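Local coordinates for protein tungsten-containing formylmethanofuran dehydrogenase 2 subunit C (Methanothermobacter wolfeii, PDB 5T5I) that probably serves as the beta-helical subunit of the tungsten formylmethanofuran dehydrogenase complex, which interconverts carbon dioxide with methanofuran and formylmethanofuran, at residues A117-R122 / S138-D143. Sequence-based numbering, arbitrary orientation.
With CA (calcium ion), chain B.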
loop_
_atom_site.group_PDB
_atom_site.type_symbol
_atom_site.label_atom_id
_atom_site.label_comp_id
_atom_site.label_asym_id
_atom_site.label_seq_id
_atom_site.Cartn_x
_atom_site.Cartn_y
_atom_site.Cartn_z
ATOM N N ALA C 117 37.320 -22.861 8.995
ATOM C CA ALA C 117 38.091 -23.722 8.100
ATOM C C ALA C 117 39.015 -22.798 7.307
ATOM O O ALA C 117 38.550 -21.828 6.715
ATOM C CB ALA C 117 37.169 -24.479 7.156
ATOM N N GLY C 118 40.316 -23.042 7.369
ATOM C CA GLY C 118 41.278 -22.184 6.677
ATOM C C GLY C 118 41.419 -20.775 7.236
ATOM O O GLY C 118 41.882 -19.881 6.529
ATOM N N GLN C 119 41.061 -20.547 8.512
ATOM C CA GLN C 119 41.251 -19.226 9.140
ATOM C C GLN C 119 42.732 -18.842 9.035
ATOM O O GLN C 119 43.593 -19.701 9.255
ATOM C CB GLN C 119 40.847 -19.277 10.612
ATOM C CG GLN C 119 41.093 -17.963 11.407
ATOM C CD GLN C 119 40.730 -18.156 12.858
ATOM O OE1 GLN C 119 41.012 -19.200 13.442
ATOM N NE2 GLN C 119 40.032 -17.199 13.461
ATOM N N ASP C 120 43.030 -17.589 8.636
ATOM C CA ASP C 120 44.420 -17.098 8.493
ATOM C C ASP C 120 45.313 -17.921 7.518
ATOM O O ASP C 120 46.528 -17.947 7.687
ATOM C CB ASP C 120 45.126 -17.016 9.872
ATOM C CG ASP C 120 44.563 -15.956 10.780
ATOM O OD1 ASP C 120 44.372 -14.823 10.308
ATOM O OD2 ASP C 120 44.407 -16.237 11.985
ATOM N N MET C 121 44.734 -18.554 6.495
ATOM C CA MET C 121 45.499 -19.376 5.547
ATOM C C MET C 121 46.555 -18.531 4.818
ATOM O O MET C 121 46.292 -17.373 4.482
ATOM C CB MET C 121 44.541 -20.024 4.538
ATOM C CG MET C 121 45.157 -21.079 3.647
ATOM S SD MET C 121 43.859 -21.763 2.577
ATOM C CE MET C 121 44.687 -23.211 1.937
ATOM N N ARG C 122 47.750 -19.105 4.623
ATOM C CA ARG C 122 48.862 -18.449 3.919
ATOM C C ARG C 122 49.151 -19.112 2.556
ATOM O O ARG C 122 49.619 -18.431 1.648
ATOM C CB ARG C 122 50.146 -18.441 4.777
ATOM C CG ARG C 122 49.961 -18.311 6.301
ATOM C CD ARG C 122 50.284 -16.953 6.853
ATOM N NE ARG C 122 49.267 -15.970 6.472
ATOM C CZ ARG C 122 48.535 -15.217 7.301
ATOM N NH1 ARG C 122 48.700 -15.301 8.620
ATOM N NH2 ARG C 122 47.638 -14.370 6.818
ATOM N N SER C 138 38.687 -16.804 7.154
ATOM C CA SER C 138 38.568 -15.524 7.869
ATOM C C SER C 138 39.861 -15.114 8.602
ATOM O O SER C 138 40.867 -15.820 8.571
ATOM C CB SER C 138 37.447 -15.630 8.904
ATOM O OG SER C 138 37.901 -16.394 10.007
ATOM N N SER C 139 39.799 -13.969 9.283
ATOM C CA SER C 139 40.860 -13.481 10.158
ATOM C C SER C 139 40.525 -13.936 11.609
ATOM O O SER C 139 39.539 -14.642 11.829
ATOM C CB SER C 139 40.934 -11.953 10.104
ATOM O OG SER C 139 39.842 -11.310 10.746
ATOM N N TYR C 140 41.342 -13.525 12.571
ATOM C CA TYR C 140 41.108 -13.757 13.997
ATOM C C TYR C 140 40.489 -12.477 14.586
ATOM O O TYR C 140 40.742 -11.385 14.075
ATOM C CB TYR C 140 42.421 -14.097 14.730
ATOM C CG TYR C 140 42.247 -14.290 16.220
ATOM C CD1 TYR C 140 41.578 -15.399 16.726
ATOM C CD2 TYR C 140 42.720 -13.343 17.126
ATOM C CE1 TYR C 140 41.364 -15.552 18.095
ATOM C CE2 TYR C 140 42.522 -13.493 18.497
ATOM C CZ TYR C 140 41.843 -14.599 18.980
ATOM O OH TYR C 140 41.681 -14.717 20.339
ATOM N N ARG C 141 39.695 -12.616 15.656
ATOM C CA ARG C 141 39.079 -11.473 16.377
ATOM C C ARG C 141 40.087 -10.337 16.608
ATOM O O ARG C 141 41.226 -10.577 17.021
ATOM C CB ARG C 141 38.546 -11.889 17.761
ATOM C CG ARG C 141 37.493 -13.021 17.771
ATOM C CD ARG C 141 36.379 -12.825 16.744
ATOM N NE ARG C 141 35.319 -13.833 16.859
ATOM C CZ ARG C 141 34.197 -13.846 16.136
ATOM N NH1 ARG C 141 33.962 -12.894 15.237
ATOM N NH2 ARG C 141 33.296 -14.795 16.320
ATOM N N GLY C 142 39.682 -9.128 16.251
ATOM C CA GLY C 142 40.474 -7.923 16.435
ATOM C C GLY C 142 41.509 -7.624 15.371
ATOM O O GLY C 142 41.891 -6.457 15.205
ATOM N N ASP C 143 41.978 -8.646 14.640
ATOM C CA ASP C 143 43.020 -8.421 13.648
ATOM C C ASP C 143 42.403 -7.917 12.348
ATOM O O ASP C 143 41.358 -8.394 11.920
ATOM C CB ASP C 143 43.844 -9.699 13.421
ATOM C CG ASP C 143 45.278 -9.462 12.967
ATOM O OD1 ASP C 143 45.549 -8.389 12.364
ATOM O OD2 ASP C 143 46.125 -10.325 13.232
HETATM CA CA CA B . 39.070 -9.518 12.578
HETATM O O HOH W 1 44.082 -12.639 11.688
#
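Asp120 N donates to Ser138 O at 2.8 Å, while the amide of Gln119 reaches past the same carbonyl to the next one. Gln119 has CG anti to its backbone N (chi1 176°) and stays extended beyond it, with NE2 meeting Ser139 O at 3.1 Å. The N-H points almost straight at the oxygen (174°), which lies in the amide plane, yet the amide approaches from above the carbonyl plane. Ser138 OG takes a lone pair in that plane, so two donors grip Ser139 O. An alanine in place of Gln119 would probably leave Ser139 O with Ser138 OG as its remaining donor of the two and open a gap beside the Tyr140 ring. A water that accepts from Tyr140 N at 3.0 Å also lies beside Asp120 OD1 and links the two.

The contact joins successive turns of a right-handed parallel beta-helix, through the loops on either side of strand 125-128. Type II turns shape both segments, Gly118 to Met121 and Tyr140 to Asp143. The second brings Asp143 O to the calcium ion at 2.6 Å, where Ser139 OG also binds at 2.7 Å and Tyr140 O lies slightly farther off; an acidic side chain of another protein chain shares the metal, and Glu164 hydrogen-bonds Ser139 OG.

Around these bonds, Gln119 CG lies 3.8 Å from Ser138 OG, and NE2 sits at the edge of the Tyr140 ring, near its plane. The Asp120 carboxylate, its plane turned 47° from that ring, brings OD2 to within 4.0 Å of Tyr140 CB.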